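Local coordinates for protein exoribonuclease II, mitochondrial (Candida glabrata, PDB 6F3H) that degrades RNA in the 3' to 5' direction as the exoribonuclease component of the mitochondrial degradosome mtEXO, at residues L712-F715 with L721-K724; S532-D537 with Q601-L606; H565-V570 with T615-A620. The protein carries 1 engineered substitution. All coordinates share one frame; numbering follows the deposited sequence.

Interaction 1: L712-F715 with L721-K724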
ATOM      1  N   LEU A 712      -3.906  23.880  -5.305  1.00 52.62           N
ATOM      2  CA  LEU A 712      -3.001  24.980  -5.572  1.00 51.68           C
ATOM      3  C   LEU A 712      -3.467  25.789  -6.767  1.00 54.10           C
ATOM      4  O   LEU A 712      -3.606  27.012  -6.675  1.00 58.71           O
ATOM      5  CB  LEU A 712      -1.588  24.450  -5.775  1.00 45.39           C
ATOM      6  CG  LEU A 712      -0.977  24.079  -4.430  1.00 43.27           C
ATOM      7  CD1 LEU A 712       0.435  23.576  -4.563  1.00 39.10           C
ATOM      8  CD2 LEU A 712      -1.020  25.273  -3.530  1.00 38.81           C
ATOM      9  N   HIS A 713      -3.791  25.122  -7.873  1.00 48.22           N
ATOM     10  CA  HIS A 713      -4.304  25.849  -9.022  1.00 49.56           C
ATOM     11  C   HIS A 713      -5.433  26.775  -8.624  1.00 56.91           C
ATOM     12  O   HIS A 713      -5.451  27.950  -8.994  1.00 61.15           O
ATOM     13  CB  HIS A 713      -4.808  24.879 -10.066  1.00 57.26           C
ATOM     14  CG  HIS A 713      -3.735  24.371 -10.949  1.00 66.20           C
ATOM     15  ND1 HIS A 713      -3.747  24.563 -12.312  1.00 68.79           N
ATOM     16  CD2 HIS A 713      -2.607  23.681 -10.670  1.00 68.42           C
ATOM     17  CE1 HIS A 713      -2.672  24.008 -12.839  1.00 67.89           C
ATOM     18  NE2 HIS A 713      -1.964  23.467 -11.865  1.00 69.16           N
ATOM     19  N   ARG A 714      -6.372  26.271  -7.837  1.00 60.19           N
ATOM     20  CA  ARG A 714      -7.490  27.111  -7.443  1.00 63.75           C
ATOM     21  C   ARG A 714      -7.008  28.291  -6.634  1.00 61.82           C
ATOM     22  O   ARG A 714      -7.356  29.440  -6.913  1.00 66.04           O
ATOM     23  CB  ARG A 714      -8.493  26.293  -6.636  1.00 70.09           C
ATOM     24  CG  ARG A 714      -9.182  25.260  -7.461  1.00 75.06           C
ATOM     25  CD  ARG A 714      -9.791  25.952  -8.656  1.00 80.72           C
ATOM     26  NE  ARG A 714     -10.794  25.122  -9.290  1.00 85.46           N
ATOM     27  CZ  ARG A 714     -12.023  24.978  -8.814  1.00 86.84           C
ATOM     28  NH1 ARG A 714     -12.895  24.207  -9.443  1.00 88.57           N
ATOM     29  NH2 ARG A 714     -12.377  25.603  -7.701  1.00 85.78           N
ATOM     30  N   PHE A 715      -6.140  28.026  -5.676  1.00 60.26           N
ATOM     31  CA  PHE A 715      -5.725  29.051  -4.736  1.00 59.61           C
ATOM     32  C   PHE A 715      -4.897  30.125  -5.409  1.00 59.87           C
ATOM     33  O   PHE A 715      -5.119  31.326  -5.211  1.00 65.32           O
ATOM     34  CB  PHE A 715      -4.920  28.404  -3.638  1.00 61.83           C
ATOM     35  CG  PHE A 715      -4.381  29.361  -2.670  1.00 67.10           C
ATOM     36  CD1 PHE A 715      -5.213  29.978  -1.757  1.00 73.06           C
ATOM     37  CD2 PHE A 715      -3.038  29.646  -2.661  1.00 68.54           C
ATOM     38  CE1 PHE A 715      -4.707  30.863  -0.837  1.00 77.12           C
ATOM     39  CE2 PHE A 715      -2.527  30.522  -1.749  1.00 73.80           C
ATOM     40  CZ  PHE A 715      -3.356  31.134  -0.832  1.00 77.14           C
ATOM     41  N   LEU A 721     -11.874  27.071  -4.000  1.00 75.41           N
ATOM     42  CA  LEU A 721     -11.090  25.849  -3.960  1.00 68.54           C
ATOM     43  C   LEU A 721     -11.860  24.673  -4.534  1.00 75.75           C
ATOM     44  O   LEU A 721     -13.093  24.640  -4.537  1.00 79.64           O
ATOM     45  CB  LEU A 721     -10.664  25.535  -2.534  1.00 58.31           C
ATOM     46  CG  LEU A 721      -9.510  26.402  -2.071  1.00 56.90           C
ATOM     47  CD1 LEU A 721      -8.958  25.886  -0.760  1.00 49.46           C
ATOM     48  CD2 LEU A 721      -8.425  26.433  -3.165  1.00 62.90           C
ATOM     49  N   CYS A 722     -11.102  23.684  -5.000  1.00 79.15           N
ATOM     50  CA  CYS A 722     -11.692  22.531  -5.671  1.00 84.24           C
ATOM     51  C   CYS A 722     -12.419  21.615  -4.688  1.00 78.08           C
ATOM     52  O   CYS A 722     -13.512  21.110  -4.977  1.00 75.19           O
ATOM     53  CB  CYS A 722     -10.588  21.770  -6.404  1.00 90.22           C
ATOM     54  SG  CYS A 722     -11.080  20.947  -7.921  1.00 95.08           S
ATOM     55  N   PHE A 723     -11.835  21.401  -3.520  1.00 72.90           N
ATOM     56  CA  PHE A 723     -12.337  20.447  -2.555  1.00 67.65           C
ATOM     57  C   PHE A 723     -12.613  21.160  -1.253  1.00 75.71           C
ATOM     58  O   PHE A 723     -11.734  21.855  -0.737  1.00 78.71           O
ATOM     59  CB  PHE A 723     -11.325  19.344  -2.272  1.00 64.31           C
ATOM     60  CG  PHE A 723     -10.894  18.577  -3.479  1.00 69.15           C
ATOM     61  CD1 PHE A 723      -9.830  19.000  -4.247  1.00 68.78           C
ATOM     62  CD2 PHE A 723     -11.529  17.400  -3.829  1.00 71.93           C
ATOM     63  CE1 PHE A 723      -9.417  18.273  -5.359  1.00 65.18           C
ATOM     64  CE2 PHE A 723     -11.123  16.675  -4.939  1.00 68.37           C
ATOM     65  CZ  PHE A 723     -10.065  17.115  -5.701  1.00 64.11           C
ATOM     66  N   LYS A 724     -13.837  21.020  -0.751  1.00 79.45           N
ATOM     67  CA  LYS A 724     -14.083  21.302   0.654  1.00 84.72           C
ATOM     68  C   LYS A 724     -13.475  20.171   1.487  1.00 79.77           C
ATOM     69  O   LYS A 724     -13.129  19.114   0.960  1.00 84.71           O
ATOM     70  CB  LYS A 724     -15.585  21.459   0.925  1.00 94.50           C
ATOM     71  CG  LYS A 724     -16.292  22.429  -0.027  1.00 98.46           C
ATOM     72  CD  LYS A 724     -17.631  22.929   0.522  1.00 99.81           C
ATOM     73  CE  LYS A 724     -17.485  24.198   1.358  1.00 99.07           C
ATOM     74  NZ  LYS A 724     -16.992  23.905   2.729  1.00 98.81           N
TER
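Arg714 and the Leu721–Cys722 backbone illustrate how a long side chain can pack along the loop that connects two successive helices. Arg714 sits in the last turns of helix 703-716, and residues 721-724 belong to the loop that follows, so the contact is local, joining the end of helix 703-716 to the connection that leads into helix 725-761.

The arginine can be read atom by atom. Its CB points at the loop and meets the methyl CD2 of Leu721 at 3.5 Å; this methyl also reaches CB of Phe715, 4.0 Å away, and thus lies over two successive helix residues. At the next step CG, held beside the backbone N of Arg714 by a chi1 of -68°, lies 3.5 Å from the backbone N of Cys722. The chain then bends at chi2 (-54°), and this bend carries the guanidinium along the loop backbone instead of straight past it. NE is taken by a hydrogen bond to the backbone O of Glu437, a partner from elsewhere in the chain. CZ comes within 4.0 Å of Cys722 CA, which covers one face of the guanidinium from a position shifted toward its rim. NH2 approaches the carbonyl carbon of Leu721 obliquely.

What joins helix to loop is therefore mainly van der Waals packing of aliphatic carbons and backbone, while the charged head is held largely from outside. Leu721 also touches Ile628, and it touches Gln711 one turn before Phe715 on the helix. At the tip, NH1, also hydrogen-bonded elsewhere in the structure, passes 4.0 Å from the sulfur SG of Cys722.

Interaction 2: S532-D537 with Q601-L606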
ATOM      1  N   SER A 532      29.054   9.870 -10.783  1.00 50.91           N
ATOM      2  CA  SER A 532      30.394   9.823 -11.350  1.00 59.02           C
ATOM      3  C   SER A 532      30.939  11.229 -11.501  1.00 60.79           C
ATOM      4  O   SER A 532      32.150  11.450 -11.408  1.00 67.53           O
ATOM      5  CB  SER A 532      30.415   9.029 -12.665  1.00 61.34           C
ATOM      6  OG  SER A 532      29.610   9.620 -13.651  1.00 66.16           O
ATOM      7  N   ILE A 533      30.052  12.186 -11.709  1.00 57.34           N
ATOM      8  CA  ILE A 533      30.448  13.584 -11.742  1.00 57.53           C
ATOM      9  C   ILE A 533      31.029  14.017 -10.406  1.00 57.69           C
ATOM     10  O   ILE A 533      32.080  14.662 -10.352  1.00 62.20           O
ATOM     11  CB  ILE A 533      29.237  14.437 -12.121  1.00 57.29           C
ATOM     12  CG1 ILE A 533      28.955  14.249 -13.603  1.00 64.26           C
ATOM     13  CG2 ILE A 533      29.444  15.880 -11.712  1.00 49.34           C
ATOM     14  CD1 ILE A 533      27.638  14.760 -14.004  1.00 62.75           C
ATOM     15  N   LEU A 534      30.353  13.684  -9.306  1.00 57.97           N
ATOM     16  CA  LEU A 534      30.818  14.152  -8.008  1.00 59.29           C
ATOM     17  C   LEU A 534      32.002  13.358  -7.506  1.00 67.27           C
ATOM     18  O   LEU A 534      32.556  13.683  -6.449  1.00 68.90           O
ATOM     19  CB  LEU A 534      29.704  14.089  -6.969  1.00 56.57           C
ATOM     20  CG  LEU A 534      28.439  14.846  -7.352  1.00 56.03           C
ATOM     21  CD1 LEU A 534      27.258  14.379  -6.522  1.00 55.78           C
ATOM     22  CD2 LEU A 534      28.617  16.338  -7.280  1.00 56.84           C
ATOM     23  N   ASN A 535      32.418  12.354  -8.263  1.00 65.37           N
ATOM     24  CA  ASN A 535      33.681  11.681  -8.051  1.00 66.15           C
ATOM     25  C   ASN A 535      34.776  12.159  -9.010  1.00 69.61           C
ATOM     26  O   ASN A 535      35.938  11.752  -8.870  1.00 73.15           O
ATOM     27  CB  ASN A 535      33.449  10.177  -8.192  1.00 66.99           C
ATOM     28  CG  ASN A 535      34.566   9.358  -7.591  1.00 77.23           C
ATOM     29  OD1 ASN A 535      35.069   9.666  -6.507  1.00 80.99           O
ATOM     30  ND2 ASN A 535      34.983   8.316  -8.304  1.00 81.70           N
ATOM     31  N   GLY A 536      34.444  13.043  -9.948  1.00 68.86           N
ATOM     32  CA  GLY A 536      35.370  13.466 -10.964  1.00 66.27           C
ATOM     33  C   GLY A 536      35.397  12.582 -12.189  1.00 79.99           C
ATOM     34  O   GLY A 536      36.018  12.954 -13.184  1.00 85.61           O
ATOM     35  N   ASP A 537      34.769  11.403 -12.147  1.00 87.72           N
ATOM     36  CA  ASP A 537      34.915  10.453 -13.250  1.00 94.38           C
ATOM     37  C   ASP A 537      34.368  11.027 -14.542  1.00 96.13           C
ATOM     38  O   ASP A 537      34.800  10.643 -15.634  1.00 98.53           O
ATOM     39  CB  ASP A 537      34.192   9.147 -12.948  1.00 95.22           C
ATOM     40  CG  ASP A 537      34.690   8.498 -11.702  1.00 98.60           C
ATOM     41  OD1 ASP A 537      35.885   8.685 -11.362  1.00 99.09           O
ATOM     42  OD2 ASP A 537      33.877   7.794 -11.070  1.00 99.68           O
ATOM     43  N   GLN A 601      22.067   4.010  -1.769  1.00 70.86           N
ATOM     44  CA  GLN A 601      22.112   5.255  -1.014  1.00 73.43           C
ATOM     45  C   GLN A 601      23.428   5.929  -1.412  1.00 71.72           C
ATOM     46  O   GLN A 601      24.515   5.507  -1.003  1.00 72.29           O
ATOM     47  CB  GLN A 601      22.004   4.984   0.483  1.00 74.34           C
ATOM     48  N   THR A 602      23.325   6.958  -2.240  1.00 65.74           N
ATOM     49  CA  THR A 602      24.480   7.583  -2.853  1.00 56.59           C
ATOM     50  C   THR A 602      24.375   9.093  -2.735  1.00 56.56           C
ATOM     51  O   THR A 602      23.401   9.636  -2.197  1.00 58.31           O
ATOM     52  CB  THR A 602      24.614   7.161  -4.316  1.00 54.40           C
ATOM     53  OG1 THR A 602      23.575   7.783  -5.073  1.00 60.44           O
ATOM     54  CG2 THR A 602      24.522   5.679  -4.452  1.00 52.03           C
ATOM     55  N   LYS A 603      25.376   9.777  -3.298  1.00 55.16           N
ATOM     56  CA  LYS A 603      25.381  11.233  -3.279  1.00 48.51           C
ATOM     57  C   LYS A 603      24.183  11.807  -4.020  1.00 45.59           C
ATOM     58  O   LYS A 603      23.587  12.779  -3.557  1.00 45.33           O
ATOM     59  CB  LYS A 603      26.677  11.761  -3.873  1.00 52.91           C
ATOM     60  CG  LYS A 603      27.896  11.603  -2.985  1.00 59.26           C
ATOM     61  CD  LYS A 603      29.033  12.521  -3.454  1.00 65.06           C
ATOM     62  CE  LYS A 603      30.365  12.143  -2.804  1.00 71.60           C
ATOM     63  NZ  LYS A 603      31.548  12.626  -3.578  1.00 75.93           N
ATOM     64  N   SER A 604      23.833  11.251  -5.188  1.00 45.51           N
ATOM     65  CA  SER A 604      22.689  11.793  -5.924  1.00 45.12           C
ATOM     66  C   SER A 604      21.353  11.479  -5.247  1.00 54.03           C
ATOM     67  O   SER A 604      20.483  12.351  -5.162  1.00 60.47           O
ATOM     68  CB  SER A 604      22.695  11.314  -7.378  1.00 49.57           C
ATOM     69  OG  SER A 604      23.176  10.007  -7.530  1.00 49.22           O
ATOM     70  N   THR A 605      21.147  10.240  -4.788  1.00 54.13           N
ATOM     71  CA  THR A 605      19.916   9.935  -4.058  1.00 50.36           C
ATOM     72  C   THR A 605      19.787  10.828  -2.837  1.00 53.71           C
ATOM     73  O   THR A 605      18.698  11.332  -2.532  1.00 53.90           O
ATOM     74  CB  THR A 605      19.864   8.471  -3.643  1.00 43.75           C
ATOM     75  OG1 THR A 605      20.792   8.267  -2.573  1.00 54.67           O
ATOM     76  CG2 THR A 605      20.241   7.581  -4.805  1.00 43.96           C
ATOM     77  N   LEU A 606      20.877  10.970  -2.085  1.00 55.22           N
ATOM     78  CA  LEU A 606      20.854  11.840  -0.925  1.00 55.04           C
ATOM     79  C   LEU A 606      20.446  13.237  -1.333  1.00 55.79           C
ATOM     80  O   LEU A 606      19.621  13.882  -0.674  1.00 62.08           O
ATOM     81  CB  LEU A 606      22.237  11.882  -0.292  1.00 55.20           C
ATOM     82  CG  LEU A 606      22.469  13.101   0.603  1.00 51.02           C
ATOM     83  CD1 LEU A 606      21.551  13.128   1.838  1.00 47.12           C
ATOM     84  CD2 LEU A 606      23.921  13.206   0.977  1.00 52.67           C
TER
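Lys603 sends its ammonium group to a backbone carbonyl: NZ gives a weak hydrogen bond, 3.2 Å long, to O of Leu534, near the close of helix 527-534. Its chain is extended beyond CG, with chi2 at -163°, and this reach brings NZ from one helix to the other. On the way the methylenes pack obliquely over the leucine: CB of Lys603 lies 3.8 Å from CD1 of Leu534, and CD of Lys603 is 3.9 Å from its CB. Carbonyls at a helix C-terminus carry partial negative charge, which would probably suit a lysine there. Gly536 completes a Schellman motif just beyond Leu534.

The partner helix starts with a capping box, in which N of Thr602 donates to OG1 of Thr605 at 2.9 Å and N of Thr605 returns a weak bond to OG1 of Thr602. A helix stop thus faces a helix start, and Asp531 joins them through hydrogen bonds to Thr602 OG1 and Ser604 N. This is a surface contact of the RNB region, and helix 543-567 also borders it, its Glu550 touching Leu534 and its His553 touching Lys603.

Interaction 3: H565-V570 with T615-A620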
ATOM      1  N   HIS A 565      19.594  16.087  14.000  1.00 61.82           N
ATOM      2  CA  HIS A 565      19.892  16.696  15.293  1.00 64.96           C
ATOM      3  C   HIS A 565      18.818  17.647  15.786  1.00 69.38           C
ATOM      4  O   HIS A 565      18.749  17.899  16.996  1.00 69.00           O
ATOM      5  CB  HIS A 565      21.226  17.414  15.241  1.00 58.34           C
ATOM      6  CG  HIS A 565      22.361  16.475  15.077  1.00 60.76           C
ATOM      7  ND1 HIS A 565      22.575  15.776  13.911  1.00 61.50           N
ATOM      8  CD2 HIS A 565      23.315  16.070  15.946  1.00 62.56           C
ATOM      9  CE1 HIS A 565      23.633  14.997  14.057  1.00 62.40           C
ATOM     10  NE2 HIS A 565      24.101  15.159  15.283  1.00 63.98           N
ATOM     11  N   ASP A 566      17.971  18.145  14.896  1.00 74.16           N
ATOM     12  CA  ASP A 566      17.006  19.185  15.226  1.00 82.16           C
ATOM     13  C   ASP A 566      15.556  18.759  15.086  1.00 82.13           C
ATOM     14  O   ASP A 566      14.731  19.135  15.919  1.00 83.73           O
ATOM     15  CB  ASP A 566      17.249  20.410  14.348  1.00 90.08           C
ATOM     16  CG  ASP A 566      18.655  20.939  14.479  1.00 99.94           C
ATOM     17  OD1 ASP A 566      19.546  20.203  14.966  1.00106.45           O
ATOM     18  OD2 ASP A 566      18.859  22.110  14.105  1.00100.57           O
ATOM     19  N   ASP A 567      15.217  17.980  14.066  1.00 81.81           N
ATOM     20  CA  ASP A 567      13.858  17.489  13.924  1.00 80.71           C
ATOM     21  C   ASP A 567      13.707  16.110  14.513  1.00 73.71           C
ATOM     22  O   ASP A 567      12.623  15.532  14.436  1.00 67.74           O
ATOM     23  CB  ASP A 567      13.441  17.456  12.457  1.00 90.16           C
ATOM     24  CG  ASP A 567      13.686  18.760  11.768  1.00 98.71           C
ATOM     25  OD1 ASP A 567      13.963  19.737  12.492  1.00 95.39           O
ATOM     26  OD2 ASP A 567      13.605  18.806  10.519  1.00105.33           O
ATOM     27  N   ASN A 568      14.770  15.589  15.115  1.00 76.65           N
ATOM     28  CA  ASN A 568      14.803  14.240  15.653  1.00 79.29           C
ATOM     29  C   ASN A 568      14.235  13.257  14.646  1.00 69.46           C
ATOM     30  O   ASN A 568      13.474  12.348  14.980  1.00 73.62           O
ATOM     31  CB  ASN A 568      14.063  14.186  16.985  1.00 95.38           C
ATOM     32  CG  ASN A 568      14.600  15.215  17.967  1.00112.24           C
ATOM     33  OD1 ASN A 568      15.806  15.259  18.244  1.00119.16           O
ATOM     34  ND2 ASN A 568      13.718  16.075  18.467  1.00115.48           N
ATOM     35  N   ALA A 569      14.584  13.473  13.386  1.00 61.78           N
ATOM     36  CA  ALA A 569      14.201  12.544  12.352  1.00 55.09           C
ATOM     37  C   ALA A 569      14.919  11.228  12.578  1.00 59.62           C
ATOM     38  O   ALA A 569      15.938  11.146  13.271  1.00 59.26           O
ATOM     39  CB  ALA A 569      14.513  13.085  10.963  1.00 49.90           C
ATOM     40  N   VAL A 570      14.349  10.186  11.994  1.00 63.42           N
ATOM     41  CA  VAL A 570      14.831   8.827  12.139  1.00 60.17           C
ATOM     42  C   VAL A 570      15.150   8.283  10.758  1.00 64.97           C
ATOM     43  O   VAL A 570      14.247   8.029   9.942  1.00 64.30           O
ATOM     44  CB  VAL A 570      13.802   7.946  12.830  1.00 55.04           C
ATOM     45  CG1 VAL A 570      14.326   6.532  12.868  1.00 56.12           C
ATOM     46  CG2 VAL A 570      13.451   8.515  14.198  1.00 52.56           C
ATOM     47  N   THR A 615      10.669  20.086   0.402  1.00 43.20           N
ATOM     48  CA  THR A 615       9.540  20.626  -0.342  1.00 40.48           C
ATOM     49  C   THR A 615       8.226  20.188   0.254  1.00 45.36           C
ATOM     50  O   THR A 615       7.289  20.978   0.384  1.00 45.09           O
ATOM     51  CB  THR A 615       9.591  20.110  -1.767  1.00 52.31           C
ATOM     52  OG1 THR A 615      10.895  20.328  -2.301  1.00 53.74           O
ATOM     53  CG2 THR A 615       8.542  20.783  -2.607  1.00 45.57           C
ATOM     54  N   ASN A 616       8.124  18.901   0.565  1.00 40.70           N
ATOM     55  CA  ASN A 616       6.880  18.383   1.083  1.00 40.55           C
ATOM     56  C   ASN A 616       6.625  18.911   2.483  1.00 43.98           C
ATOM     57  O   ASN A 616       5.480  19.220   2.827  1.00 44.56           O
ATOM     58  CB  ASN A 616       6.915  16.868   1.040  1.00 43.19           C
ATOM     59  CG  ASN A 616       6.798  16.348  -0.361  1.00 47.75           C
ATOM     60  OD1 ASN A 616       6.070  16.906  -1.174  1.00 47.15           O
ATOM     61  ND2 ASN A 616       7.511  15.274  -0.660  1.00 51.72           N
ATOM     62  N   LYS A 617       7.682  19.071   3.290  1.00 44.87           N
ATOM     63  CA  LYS A 617       7.500  19.668   4.609  1.00 42.05           C
ATOM     64  C   LYS A 617       6.957  21.079   4.491  1.00 47.86           C
ATOM     65  O   LYS A 617       6.085  21.484   5.262  1.00 55.72           O
ATOM     66  CB  LYS A 617       8.807  19.703   5.395  1.00 42.52           C
ATOM     67  CG  LYS A 617       9.191  18.414   6.054  1.00 55.18           C
ATOM     68  CD  LYS A 617      10.296  18.666   7.061  1.00 66.64           C
ATOM     69  CE  LYS A 617      11.669  18.893   6.409  1.00 71.00           C
ATOM     70  NZ  LYS A 617      12.765  18.884   7.434  1.00 71.44           N
ATOM     71  N   LEU A 618       7.454  21.847   3.529  1.00 44.80           N
ATOM     72  CA  LEU A 618       7.071  23.250   3.466  1.00 49.12           C
ATOM     73  C   LEU A 618       5.632  23.431   3.007  1.00 53.67           C
ATOM     74  O   LEU A 618       4.931  24.315   3.509  1.00 58.18           O
ATOM     75  CB  LEU A 618       8.016  24.008   2.549  1.00 56.94           C
ATOM     76  CG  LEU A 618       9.372  24.215   3.226  1.00 58.93           C
ATOM     77  CD1 LEU A 618      10.347  24.923   2.310  1.00 51.83           C
ATOM     78  CD2 LEU A 618       9.212  24.945   4.553  1.00 61.23           C
ATOM     79  N   CYS A 619       5.162  22.614   2.060  1.00 53.69           N
ATOM     80  CA  CYS A 619       3.764  22.757   1.662  1.00 54.11           C
ATOM     81  C   CYS A 619       2.825  22.408   2.788  1.00 52.12           C
ATOM     82  O   CYS A 619       1.684  22.883   2.807  1.00 52.50           O
ATOM     83  CB  CYS A 619       3.428  21.912   0.453  1.00 59.05           C
ATOM     84  SG  CYS A 619       3.968  22.681  -1.007  1.00 64.93           S
ATOM     85  N   ALA A 620       3.271  21.572   3.716  1.00 49.19           N
ATOM     86  CA  ALA A 620       2.515  21.396   4.939  1.00 54.63           C
ATOM     87  C   ALA A 620       2.266  22.747   5.583  1.00 63.16           C
ATOM     88  O   ALA A 620       1.116  23.145   5.810  1.00 66.65           O
ATOM     89  CB  ALA A 620       3.269  20.469   5.891  1.00 63.93           C
TER
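Asp567 and Lys617 reach toward each other from opposite directions and meet in a salt bridge, OD2 of Asp567 to NZ of Lys617 at 3.2 Å. It is an example of a surface ion pair spanning two helices: the two segments meet through this one pair, with the CA atoms of Asp567 and Lys617 11.5 Å apart. Asp567 lies near the close of helix 543-567, and Lys617 in the middle of helix 603-625.

Both side chains start beside their own backbone N. The lysine then runs extended through chi2 before turning at chi3 (-76°), and that bend swings NZ onto the carboxylate. One oxygen does the touching, since OD1 of Asp567 stays 5.3 Å from NZ of Lys617. As a hydrogen bond the link is weak.

Other polar side chains of the two segments have partners elsewhere. On the first helix, ND1 of His565 is bonded to the backbone O of His561, and the two imidazole rings stack; OD1 of Asn568, where phi turns positive as the helix is left, takes a bond from Lys656. On the second, Asn616 uses OD1 for the backbone N of Val696 and ND2 for the hydroxyl of Tyr693, while OG1 of Thr615 bonds to the backbone O of Phe611 in the preceding turn. Across the segments, the one hydrogen bond found is that of Lys617 to Asp567.

The Lys617 side chain also touches Arg563 and Thr691, and Asp567 touches Asn690. With the bound nucleic acid about 4 Å away between nearest atoms, the carboxylate would be expected to offset part of the lysine's positive charge. Charge attraction, more than hydrogen-bond geometry, probably accounts for the pairing.

The three contacts grade from packing to charge. Interaction 1 is partly buried and depends on carbon and backbone atoms meeting between a helix end and the loop that follows it, whereas interactions 2 and 3 lie at the surface and each bring a lysine of helix 603-625 to an oxygen of another helix. That helix is their common element, used at its capped start in interaction 2 and along its middle in interaction 3, with centres about 24 Å apart. The acceptor differs: a backbone carbonyl in interaction 2, a carboxylate in interaction 3. Interaction 1 follows both in sequence, yet its nearest atoms come within about 5 Å of interaction 3 without touching.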